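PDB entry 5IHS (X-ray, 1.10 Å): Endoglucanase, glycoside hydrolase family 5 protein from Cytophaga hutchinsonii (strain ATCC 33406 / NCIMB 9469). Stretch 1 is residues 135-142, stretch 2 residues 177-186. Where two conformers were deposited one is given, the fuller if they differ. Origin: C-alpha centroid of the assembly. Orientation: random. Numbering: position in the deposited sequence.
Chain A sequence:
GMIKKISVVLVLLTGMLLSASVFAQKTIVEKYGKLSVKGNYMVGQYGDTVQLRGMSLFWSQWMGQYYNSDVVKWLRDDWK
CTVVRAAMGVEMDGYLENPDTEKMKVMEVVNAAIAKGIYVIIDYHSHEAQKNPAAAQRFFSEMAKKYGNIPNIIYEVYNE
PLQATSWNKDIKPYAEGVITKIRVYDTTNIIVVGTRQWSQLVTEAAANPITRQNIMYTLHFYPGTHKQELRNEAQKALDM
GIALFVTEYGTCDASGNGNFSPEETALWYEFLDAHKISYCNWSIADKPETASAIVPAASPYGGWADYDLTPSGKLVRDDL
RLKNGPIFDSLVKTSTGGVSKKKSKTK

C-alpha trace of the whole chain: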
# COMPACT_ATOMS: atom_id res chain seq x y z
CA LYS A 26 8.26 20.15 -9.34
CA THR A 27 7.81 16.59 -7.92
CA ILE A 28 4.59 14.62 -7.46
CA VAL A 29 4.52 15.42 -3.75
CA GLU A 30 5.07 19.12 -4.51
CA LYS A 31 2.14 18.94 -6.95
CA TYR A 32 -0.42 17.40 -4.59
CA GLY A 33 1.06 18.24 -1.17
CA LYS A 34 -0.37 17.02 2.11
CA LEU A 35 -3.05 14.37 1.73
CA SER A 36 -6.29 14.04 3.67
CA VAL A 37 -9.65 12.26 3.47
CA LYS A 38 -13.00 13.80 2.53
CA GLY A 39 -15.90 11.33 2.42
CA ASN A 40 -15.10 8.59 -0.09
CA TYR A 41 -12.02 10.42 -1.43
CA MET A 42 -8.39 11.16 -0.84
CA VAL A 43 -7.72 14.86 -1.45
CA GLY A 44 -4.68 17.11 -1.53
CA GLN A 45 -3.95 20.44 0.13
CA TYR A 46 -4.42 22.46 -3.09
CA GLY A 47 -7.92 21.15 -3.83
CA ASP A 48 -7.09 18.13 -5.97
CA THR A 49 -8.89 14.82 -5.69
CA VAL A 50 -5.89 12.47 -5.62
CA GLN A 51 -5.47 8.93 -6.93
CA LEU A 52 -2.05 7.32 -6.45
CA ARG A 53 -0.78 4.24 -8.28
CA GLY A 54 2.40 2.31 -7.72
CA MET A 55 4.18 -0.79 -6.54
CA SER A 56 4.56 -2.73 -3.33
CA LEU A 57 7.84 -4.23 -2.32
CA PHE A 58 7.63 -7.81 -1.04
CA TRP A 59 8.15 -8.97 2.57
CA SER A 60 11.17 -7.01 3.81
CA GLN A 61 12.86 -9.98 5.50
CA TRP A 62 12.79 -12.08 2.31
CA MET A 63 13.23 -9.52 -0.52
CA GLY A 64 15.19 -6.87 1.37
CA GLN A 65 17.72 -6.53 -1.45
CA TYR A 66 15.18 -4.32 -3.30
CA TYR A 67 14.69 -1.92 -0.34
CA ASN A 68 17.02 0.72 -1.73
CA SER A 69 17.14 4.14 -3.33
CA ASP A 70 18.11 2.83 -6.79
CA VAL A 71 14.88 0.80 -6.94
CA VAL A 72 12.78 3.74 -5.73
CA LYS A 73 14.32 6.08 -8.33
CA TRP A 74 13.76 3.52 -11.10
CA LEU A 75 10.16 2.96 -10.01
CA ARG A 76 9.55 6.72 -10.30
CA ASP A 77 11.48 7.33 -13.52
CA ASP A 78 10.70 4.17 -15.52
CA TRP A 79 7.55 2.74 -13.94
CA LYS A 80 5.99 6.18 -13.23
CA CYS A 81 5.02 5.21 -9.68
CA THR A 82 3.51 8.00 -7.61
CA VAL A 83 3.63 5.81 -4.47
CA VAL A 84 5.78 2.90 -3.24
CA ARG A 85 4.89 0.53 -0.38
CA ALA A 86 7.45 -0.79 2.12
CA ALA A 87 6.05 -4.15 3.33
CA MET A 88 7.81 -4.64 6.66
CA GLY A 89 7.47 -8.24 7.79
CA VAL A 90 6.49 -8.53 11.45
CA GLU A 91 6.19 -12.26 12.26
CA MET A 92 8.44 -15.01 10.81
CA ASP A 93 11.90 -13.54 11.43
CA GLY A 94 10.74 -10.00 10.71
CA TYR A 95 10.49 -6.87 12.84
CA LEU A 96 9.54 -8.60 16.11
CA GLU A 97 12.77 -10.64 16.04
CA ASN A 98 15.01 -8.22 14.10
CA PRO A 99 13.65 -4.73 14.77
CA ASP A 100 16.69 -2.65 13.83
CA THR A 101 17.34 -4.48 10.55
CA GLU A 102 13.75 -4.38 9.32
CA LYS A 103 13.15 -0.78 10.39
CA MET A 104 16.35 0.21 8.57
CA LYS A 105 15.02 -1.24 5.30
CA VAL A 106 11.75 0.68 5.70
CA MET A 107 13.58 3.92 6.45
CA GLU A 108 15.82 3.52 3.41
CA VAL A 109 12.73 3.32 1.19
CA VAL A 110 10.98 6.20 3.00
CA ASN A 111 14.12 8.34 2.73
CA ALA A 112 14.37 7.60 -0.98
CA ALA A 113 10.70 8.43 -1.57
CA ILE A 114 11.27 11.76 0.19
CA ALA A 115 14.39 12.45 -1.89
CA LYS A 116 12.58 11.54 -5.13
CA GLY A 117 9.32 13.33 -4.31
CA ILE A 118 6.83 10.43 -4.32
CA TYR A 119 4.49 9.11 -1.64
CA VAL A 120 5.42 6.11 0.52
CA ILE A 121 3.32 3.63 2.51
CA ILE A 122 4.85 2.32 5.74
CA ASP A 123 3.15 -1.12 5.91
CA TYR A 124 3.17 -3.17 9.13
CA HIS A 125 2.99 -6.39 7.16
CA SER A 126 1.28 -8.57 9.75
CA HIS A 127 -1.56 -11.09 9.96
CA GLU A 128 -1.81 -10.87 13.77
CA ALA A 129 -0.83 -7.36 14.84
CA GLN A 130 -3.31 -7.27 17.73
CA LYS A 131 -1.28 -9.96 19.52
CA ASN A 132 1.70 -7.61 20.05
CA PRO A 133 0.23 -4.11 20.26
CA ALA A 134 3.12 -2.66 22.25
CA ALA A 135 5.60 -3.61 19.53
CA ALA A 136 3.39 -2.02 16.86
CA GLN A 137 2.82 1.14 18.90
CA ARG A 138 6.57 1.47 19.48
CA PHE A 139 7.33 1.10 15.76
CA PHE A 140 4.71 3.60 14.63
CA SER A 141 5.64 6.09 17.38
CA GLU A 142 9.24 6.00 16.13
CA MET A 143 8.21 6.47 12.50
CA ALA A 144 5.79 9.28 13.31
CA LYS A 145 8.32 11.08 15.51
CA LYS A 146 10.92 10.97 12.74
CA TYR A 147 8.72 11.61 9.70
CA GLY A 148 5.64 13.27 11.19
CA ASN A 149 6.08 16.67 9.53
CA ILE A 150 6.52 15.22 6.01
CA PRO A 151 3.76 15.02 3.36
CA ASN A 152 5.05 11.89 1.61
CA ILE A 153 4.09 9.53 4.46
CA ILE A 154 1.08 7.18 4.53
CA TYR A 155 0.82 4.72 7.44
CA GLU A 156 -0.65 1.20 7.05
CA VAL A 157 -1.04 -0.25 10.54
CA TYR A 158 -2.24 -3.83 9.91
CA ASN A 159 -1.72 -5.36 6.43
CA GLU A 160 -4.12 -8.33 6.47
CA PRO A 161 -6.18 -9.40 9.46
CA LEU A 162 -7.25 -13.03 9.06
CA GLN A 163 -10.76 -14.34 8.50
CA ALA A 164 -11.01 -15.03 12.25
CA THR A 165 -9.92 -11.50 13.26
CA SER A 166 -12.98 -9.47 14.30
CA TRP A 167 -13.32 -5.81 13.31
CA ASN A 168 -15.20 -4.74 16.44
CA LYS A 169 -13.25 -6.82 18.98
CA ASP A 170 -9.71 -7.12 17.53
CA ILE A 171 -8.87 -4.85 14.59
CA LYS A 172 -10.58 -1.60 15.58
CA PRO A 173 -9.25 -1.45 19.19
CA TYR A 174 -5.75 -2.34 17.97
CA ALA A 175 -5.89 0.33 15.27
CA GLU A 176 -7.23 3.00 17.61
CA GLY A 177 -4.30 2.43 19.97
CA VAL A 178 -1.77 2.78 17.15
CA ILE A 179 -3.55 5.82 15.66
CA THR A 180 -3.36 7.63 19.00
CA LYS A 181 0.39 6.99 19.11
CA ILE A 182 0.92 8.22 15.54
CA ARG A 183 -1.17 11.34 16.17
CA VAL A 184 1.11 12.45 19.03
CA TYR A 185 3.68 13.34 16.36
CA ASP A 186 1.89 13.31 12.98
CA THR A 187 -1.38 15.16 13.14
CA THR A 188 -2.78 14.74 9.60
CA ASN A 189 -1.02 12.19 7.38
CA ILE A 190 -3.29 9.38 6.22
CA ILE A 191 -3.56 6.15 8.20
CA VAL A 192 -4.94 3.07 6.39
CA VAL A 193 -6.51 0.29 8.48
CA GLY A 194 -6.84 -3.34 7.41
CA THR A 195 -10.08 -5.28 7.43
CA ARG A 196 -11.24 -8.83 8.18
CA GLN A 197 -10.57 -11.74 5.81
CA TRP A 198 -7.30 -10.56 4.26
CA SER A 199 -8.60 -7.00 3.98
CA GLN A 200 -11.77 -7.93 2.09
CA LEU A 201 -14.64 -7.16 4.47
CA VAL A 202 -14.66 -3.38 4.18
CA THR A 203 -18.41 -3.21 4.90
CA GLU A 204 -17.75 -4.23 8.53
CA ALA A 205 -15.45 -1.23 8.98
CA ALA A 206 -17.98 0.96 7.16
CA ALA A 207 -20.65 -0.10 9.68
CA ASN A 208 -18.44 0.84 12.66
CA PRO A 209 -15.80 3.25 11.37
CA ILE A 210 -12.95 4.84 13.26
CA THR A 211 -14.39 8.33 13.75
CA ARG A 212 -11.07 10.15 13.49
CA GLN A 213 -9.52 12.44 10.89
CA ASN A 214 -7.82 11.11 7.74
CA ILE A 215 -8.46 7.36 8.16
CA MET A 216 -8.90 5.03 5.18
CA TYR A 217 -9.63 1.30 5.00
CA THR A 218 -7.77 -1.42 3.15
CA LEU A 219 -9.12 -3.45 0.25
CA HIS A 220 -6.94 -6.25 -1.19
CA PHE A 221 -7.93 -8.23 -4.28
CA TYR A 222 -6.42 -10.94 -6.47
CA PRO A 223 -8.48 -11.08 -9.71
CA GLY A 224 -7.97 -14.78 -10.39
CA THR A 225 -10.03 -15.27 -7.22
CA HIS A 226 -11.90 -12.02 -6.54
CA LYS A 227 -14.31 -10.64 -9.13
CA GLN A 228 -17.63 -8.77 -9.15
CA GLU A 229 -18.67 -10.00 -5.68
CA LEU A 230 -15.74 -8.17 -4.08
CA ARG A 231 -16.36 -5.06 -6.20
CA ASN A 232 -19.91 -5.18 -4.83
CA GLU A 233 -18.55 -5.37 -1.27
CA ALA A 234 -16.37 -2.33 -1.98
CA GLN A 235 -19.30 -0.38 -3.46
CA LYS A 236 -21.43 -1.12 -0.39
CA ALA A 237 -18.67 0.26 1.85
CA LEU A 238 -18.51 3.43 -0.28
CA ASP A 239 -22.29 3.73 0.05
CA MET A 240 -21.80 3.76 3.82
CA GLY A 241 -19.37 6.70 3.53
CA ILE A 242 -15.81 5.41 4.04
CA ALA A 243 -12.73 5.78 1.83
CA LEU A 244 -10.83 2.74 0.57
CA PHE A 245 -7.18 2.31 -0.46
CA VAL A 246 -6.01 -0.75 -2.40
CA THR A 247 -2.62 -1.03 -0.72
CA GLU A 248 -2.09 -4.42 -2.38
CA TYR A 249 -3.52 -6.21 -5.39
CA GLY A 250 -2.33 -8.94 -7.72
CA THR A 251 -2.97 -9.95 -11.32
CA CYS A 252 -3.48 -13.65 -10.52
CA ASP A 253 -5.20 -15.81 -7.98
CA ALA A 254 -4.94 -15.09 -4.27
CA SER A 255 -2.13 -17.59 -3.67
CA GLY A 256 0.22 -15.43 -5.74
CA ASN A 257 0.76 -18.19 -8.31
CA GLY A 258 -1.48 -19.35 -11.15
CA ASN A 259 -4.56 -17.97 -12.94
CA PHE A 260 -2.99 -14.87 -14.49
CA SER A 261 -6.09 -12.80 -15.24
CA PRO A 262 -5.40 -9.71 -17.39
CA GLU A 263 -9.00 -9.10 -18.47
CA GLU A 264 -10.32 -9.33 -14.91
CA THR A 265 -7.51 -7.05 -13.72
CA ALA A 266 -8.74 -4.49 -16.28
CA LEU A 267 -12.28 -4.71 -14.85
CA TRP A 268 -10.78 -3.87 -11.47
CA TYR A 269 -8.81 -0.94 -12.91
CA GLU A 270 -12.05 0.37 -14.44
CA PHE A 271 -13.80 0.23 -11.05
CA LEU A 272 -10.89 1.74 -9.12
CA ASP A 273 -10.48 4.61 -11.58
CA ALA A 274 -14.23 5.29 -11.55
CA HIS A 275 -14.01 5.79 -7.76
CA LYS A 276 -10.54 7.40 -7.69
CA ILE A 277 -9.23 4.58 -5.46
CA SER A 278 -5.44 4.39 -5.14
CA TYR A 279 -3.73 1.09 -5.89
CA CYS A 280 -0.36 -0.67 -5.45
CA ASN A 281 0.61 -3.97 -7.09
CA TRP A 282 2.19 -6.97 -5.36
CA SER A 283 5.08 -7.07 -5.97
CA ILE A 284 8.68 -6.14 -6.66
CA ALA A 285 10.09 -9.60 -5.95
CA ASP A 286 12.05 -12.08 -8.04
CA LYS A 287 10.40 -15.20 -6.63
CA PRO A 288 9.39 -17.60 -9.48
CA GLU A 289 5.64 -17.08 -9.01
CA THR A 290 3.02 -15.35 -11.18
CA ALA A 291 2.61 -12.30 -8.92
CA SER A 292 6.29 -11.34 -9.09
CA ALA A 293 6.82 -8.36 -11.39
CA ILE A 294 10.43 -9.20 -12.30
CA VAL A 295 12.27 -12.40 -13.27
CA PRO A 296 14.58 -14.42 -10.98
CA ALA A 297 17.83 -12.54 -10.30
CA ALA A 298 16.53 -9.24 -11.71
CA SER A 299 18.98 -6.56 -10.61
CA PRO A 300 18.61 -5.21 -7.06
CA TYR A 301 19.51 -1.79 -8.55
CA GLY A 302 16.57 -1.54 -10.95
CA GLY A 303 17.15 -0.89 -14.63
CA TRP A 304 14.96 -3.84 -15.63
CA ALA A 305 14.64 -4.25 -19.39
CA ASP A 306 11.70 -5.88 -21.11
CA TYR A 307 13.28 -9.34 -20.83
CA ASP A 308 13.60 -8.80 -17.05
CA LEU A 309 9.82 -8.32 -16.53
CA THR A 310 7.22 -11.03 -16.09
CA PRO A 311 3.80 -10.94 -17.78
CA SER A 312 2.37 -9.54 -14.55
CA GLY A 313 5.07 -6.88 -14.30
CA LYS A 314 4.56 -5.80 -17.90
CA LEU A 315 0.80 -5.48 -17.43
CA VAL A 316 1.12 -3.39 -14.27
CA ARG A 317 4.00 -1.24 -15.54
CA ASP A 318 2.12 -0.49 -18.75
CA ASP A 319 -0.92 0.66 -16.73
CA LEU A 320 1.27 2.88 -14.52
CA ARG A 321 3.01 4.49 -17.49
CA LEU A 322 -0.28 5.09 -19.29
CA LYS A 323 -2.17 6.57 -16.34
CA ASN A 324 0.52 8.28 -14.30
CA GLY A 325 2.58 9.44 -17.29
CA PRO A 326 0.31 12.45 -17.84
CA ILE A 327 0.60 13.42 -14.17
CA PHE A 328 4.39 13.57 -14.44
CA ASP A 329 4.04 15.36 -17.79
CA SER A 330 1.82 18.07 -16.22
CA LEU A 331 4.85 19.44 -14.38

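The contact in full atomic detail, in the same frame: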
# COMPACT_ATOMS: atom_id res chain seq x y z
N ALA A 135 4.58 -3.66 20.57
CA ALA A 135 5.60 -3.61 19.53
C ALA A 135 5.16 -2.71 18.37
O ALA A 135 5.94 -1.91 17.85
CB ALA A 135 5.89 -5.02 19.03
N ALA A 136 3.89 -2.83 17.97
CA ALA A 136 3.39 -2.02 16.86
C ALA A 136 3.34 -0.55 17.23
O ALA A 136 3.70 0.32 16.42
CB ALA A 136 2.00 -2.52 16.46
N GLN A 137 2.88 -0.24 18.44
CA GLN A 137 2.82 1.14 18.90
C GLN A 137 4.21 1.74 18.95
O GLN A 137 4.41 2.91 18.58
CB GLN A 137 2.15 1.20 20.27
CG GLN A 137 0.65 0.95 20.22
CD GLN A 137 0.02 0.93 21.59
OE1 GLN A 137 0.62 1.36 22.59
NE2 GLN A 137 -1.21 0.44 21.67
N ARG A 138 5.20 0.97 19.41
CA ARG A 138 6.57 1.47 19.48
C ARG A 138 7.09 1.81 18.08
O ARG A 138 7.66 2.88 17.85
CB ARG A 138 7.46 0.42 20.15
CG ARG A 138 8.91 0.84 20.34
CD ARG A 138 9.67 -0.11 21.28
NE ARG A 138 9.70 -1.49 20.81
CZ ARG A 138 9.02 -2.52 21.34
NH1 ARG A 138 9.14 -3.73 20.82
NH2 ARG A 138 8.23 -2.34 22.39
N PHE A 139 6.88 0.89 17.13
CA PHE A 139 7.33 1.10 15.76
C PHE A 139 6.71 2.35 15.17
O PHE A 139 7.40 3.21 14.60
CB PHE A 139 6.99 -0.11 14.91
CG PHE A 139 7.25 0.10 13.45
CD1 PHE A 139 8.55 0.15 12.97
CD2 PHE A 139 6.21 0.27 12.55
CE1 PHE A 139 8.81 0.36 11.63
CE2 PHE A 139 6.47 0.49 11.21
CZ PHE A 139 7.77 0.53 10.75
N PHE A 140 5.38 2.47 15.26
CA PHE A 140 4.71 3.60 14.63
C PHE A 140 5.02 4.91 15.35
O PHE A 140 5.10 5.95 14.69
CB PHE A 140 3.22 3.33 14.48
CG PHE A 140 2.92 2.52 13.26
CD1 PHE A 140 3.08 3.07 12.00
CD2 PHE A 140 2.53 1.19 13.35
CE1 PHE A 140 2.86 2.32 10.85
CE2 PHE A 140 2.29 0.44 12.20
CZ PHE A 140 2.46 1.02 10.95
N SER A 141 5.20 4.88 16.67
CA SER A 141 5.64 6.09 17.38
C SER A 141 6.99 6.56 16.85
O SER A 141 7.21 7.76 16.64
CB SER A 141 5.76 5.82 18.88
OG SER A 141 4.50 5.62 19.48
N GLU A 142 7.92 5.63 16.65
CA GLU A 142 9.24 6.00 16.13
C GLU A 142 9.14 6.59 14.73
O GLU A 142 9.79 7.60 14.42
CB GLU A 142 10.15 4.78 16.11
CG GLU A 142 10.54 4.34 17.49
CD GLU A 142 11.35 3.07 17.50
OE1 GLU A 142 11.72 2.58 16.41
OE2 GLU A 142 11.61 2.55 18.61
N GLY A 177 -5.47 2.23 19.14
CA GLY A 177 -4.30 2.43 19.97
C GLY A 177 -3.10 2.91 19.18
O GLY A 177 -2.35 3.78 19.64
N VAL A 178 -2.89 2.35 17.99
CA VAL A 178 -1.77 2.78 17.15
C VAL A 178 -2.01 4.19 16.59
O VAL A 178 -1.09 5.01 16.55
CB VAL A 178 -1.50 1.75 16.03
CG1 VAL A 178 -0.41 2.26 15.09
CG2 VAL A 178 -1.08 0.41 16.62
N ILE A 179 -3.24 4.48 16.16
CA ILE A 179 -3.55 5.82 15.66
C ILE A 179 -3.23 6.88 16.70
O ILE A 179 -2.65 7.93 16.39
CB ILE A 179 -5.01 5.88 15.18
CG1 ILE A 179 -5.21 5.02 13.92
CG2 ILE A 179 -5.44 7.32 14.90
CD1 ILE A 179 -6.66 4.72 13.63
N THR A 180 -3.65 6.65 17.95
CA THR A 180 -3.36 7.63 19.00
C THR A 180 -1.86 7.89 19.10
O THR A 180 -1.43 9.03 19.25
CB THR A 180 -3.93 7.15 20.33
OG1 THR A 180 -5.36 7.06 20.21
CG2 THR A 180 -3.58 8.10 21.46
N LYS A 181 -1.06 6.83 19.04
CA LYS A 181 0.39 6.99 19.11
C LYS A 181 0.93 7.78 17.92
O LYS A 181 1.79 8.66 18.09
CB LYS A 181 1.06 5.63 19.24
CG LYS A 181 0.81 4.94 20.57
CD LYS A 181 1.62 5.56 21.71
CE LYS A 181 1.42 4.82 23.02
NZ LYS A 181 0.11 5.13 23.60
N ILE A 182 0.47 7.48 16.71
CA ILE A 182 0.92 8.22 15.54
C ILE A 182 0.57 9.70 15.68
O ILE A 182 1.39 10.58 15.38
CB ILE A 182 0.29 7.62 14.27
CG1 ILE A 182 0.88 6.24 13.98
CG2 ILE A 182 0.53 8.55 13.08
CD1 ILE A 182 0.16 5.48 12.89
N ARG A 183 -0.65 9.99 16.12
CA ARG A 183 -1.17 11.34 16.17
C ARG A 183 -0.49 12.22 17.22
O ARG A 183 -0.65 13.44 17.18
CB ARG A 183 -2.70 11.29 16.34
CG ARG A 183 -3.44 10.72 15.13
CD ARG A 183 -3.40 11.69 13.95
NE ARG A 183 -4.13 11.19 12.79
CZ ARG A 183 -3.65 11.04 11.56
NH1 ARG A 183 -2.38 11.32 11.27
NH2 ARG A 183 -4.46 10.59 10.59
N VAL A 184 0.27 11.64 18.15
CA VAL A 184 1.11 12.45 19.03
C VAL A 184 2.06 13.31 18.20
O VAL A 184 2.32 14.47 18.54
CB VAL A 184 1.91 11.56 20.01
CG1 VAL A 184 2.94 12.37 20.79
CG2 VAL A 184 0.99 10.83 20.96
N TYR A 185 2.61 12.73 17.13
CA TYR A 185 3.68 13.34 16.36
C TYR A 185 3.29 13.71 14.94
O TYR A 185 3.98 14.53 14.33
CB TYR A 185 4.88 12.39 16.27
CG TYR A 185 5.50 12.08 17.60
CD1 TYR A 185 6.25 13.03 18.27
CD2 TYR A 185 5.36 10.83 18.19
CE1 TYR A 185 6.82 12.77 19.50
CE2 TYR A 185 5.93 10.55 19.43
CZ TYR A 185 6.66 11.52 20.07
OH TYR A 185 7.23 11.28 21.30
N ASP A 186 2.26 13.10 14.38
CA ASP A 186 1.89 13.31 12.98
C ASP A 186 0.39 13.55 12.97
O ASP A 186 -0.40 12.61 13.08
CB ASP A 186 2.26 12.10 12.14
CG ASP A 186 2.04 12.34 10.66
OD1 ASP A 186 1.11 13.12 10.32
OD2 ASP A 186 2.79 11.76 9.85
O HOH W 1 3.56 8.20 20.17

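Residues 135-142 lie wholly within one helix, and most of 177-186 belongs to a second. The two run in nearly the same direction, their axes crossing at -22° and approaching to 8.3 Å. At this spacing the side chains of the two helices pack directly against one another. The backbones are nearest at two levels one helical turn apart: Q137 CA lies 5.2 Å from V178 CA, and S141 CA lies 5.5 Å from I182 CA. No direct hydrogen bond joins the helices, so packing does most of the work, burying 427 Å² counted over both sides.

The buried side of the contact is apolar. F140 points toward the second helix, and its m rotamer lays the ring beside V178, with F140 CD2 3.6 Å from V178 CG1. One turn on, F140 CB meets I182 CG1 at 3.8 Å; I182 leaves its backbone sideways, but its end comes nearer to the first helix. The branched V178 and I182 thus pack obliquely against part of the F140 ring, while the small A136 adds a looser contact, A136 CB to V178 CG2 at 4.3 Å.

Toward solvent, longer and more polar side chains take over. Q137 reaches across and back toward the N-terminal part of the second stretch, its amide NE2 4.0 Å from G177 C. Glycine suits this position because a CB here would come within 3.0 Å of Q137 NE2, a clash. K181 points toward the first helix, and its aliphatic portion provides the packing surface: its CB lies 3.4 Å from S141 OG, and its CE 3.6 Å from Q137 OE1.

S141 is compact enough for this close approach. Its OG donates a hydrogen bond to Q137 O (2.9 Å) within its own helix and accepts one from a water 2.8 Å away. The same water donates to K181 O, also at 2.8 Å, forming a polar bridge between the helices.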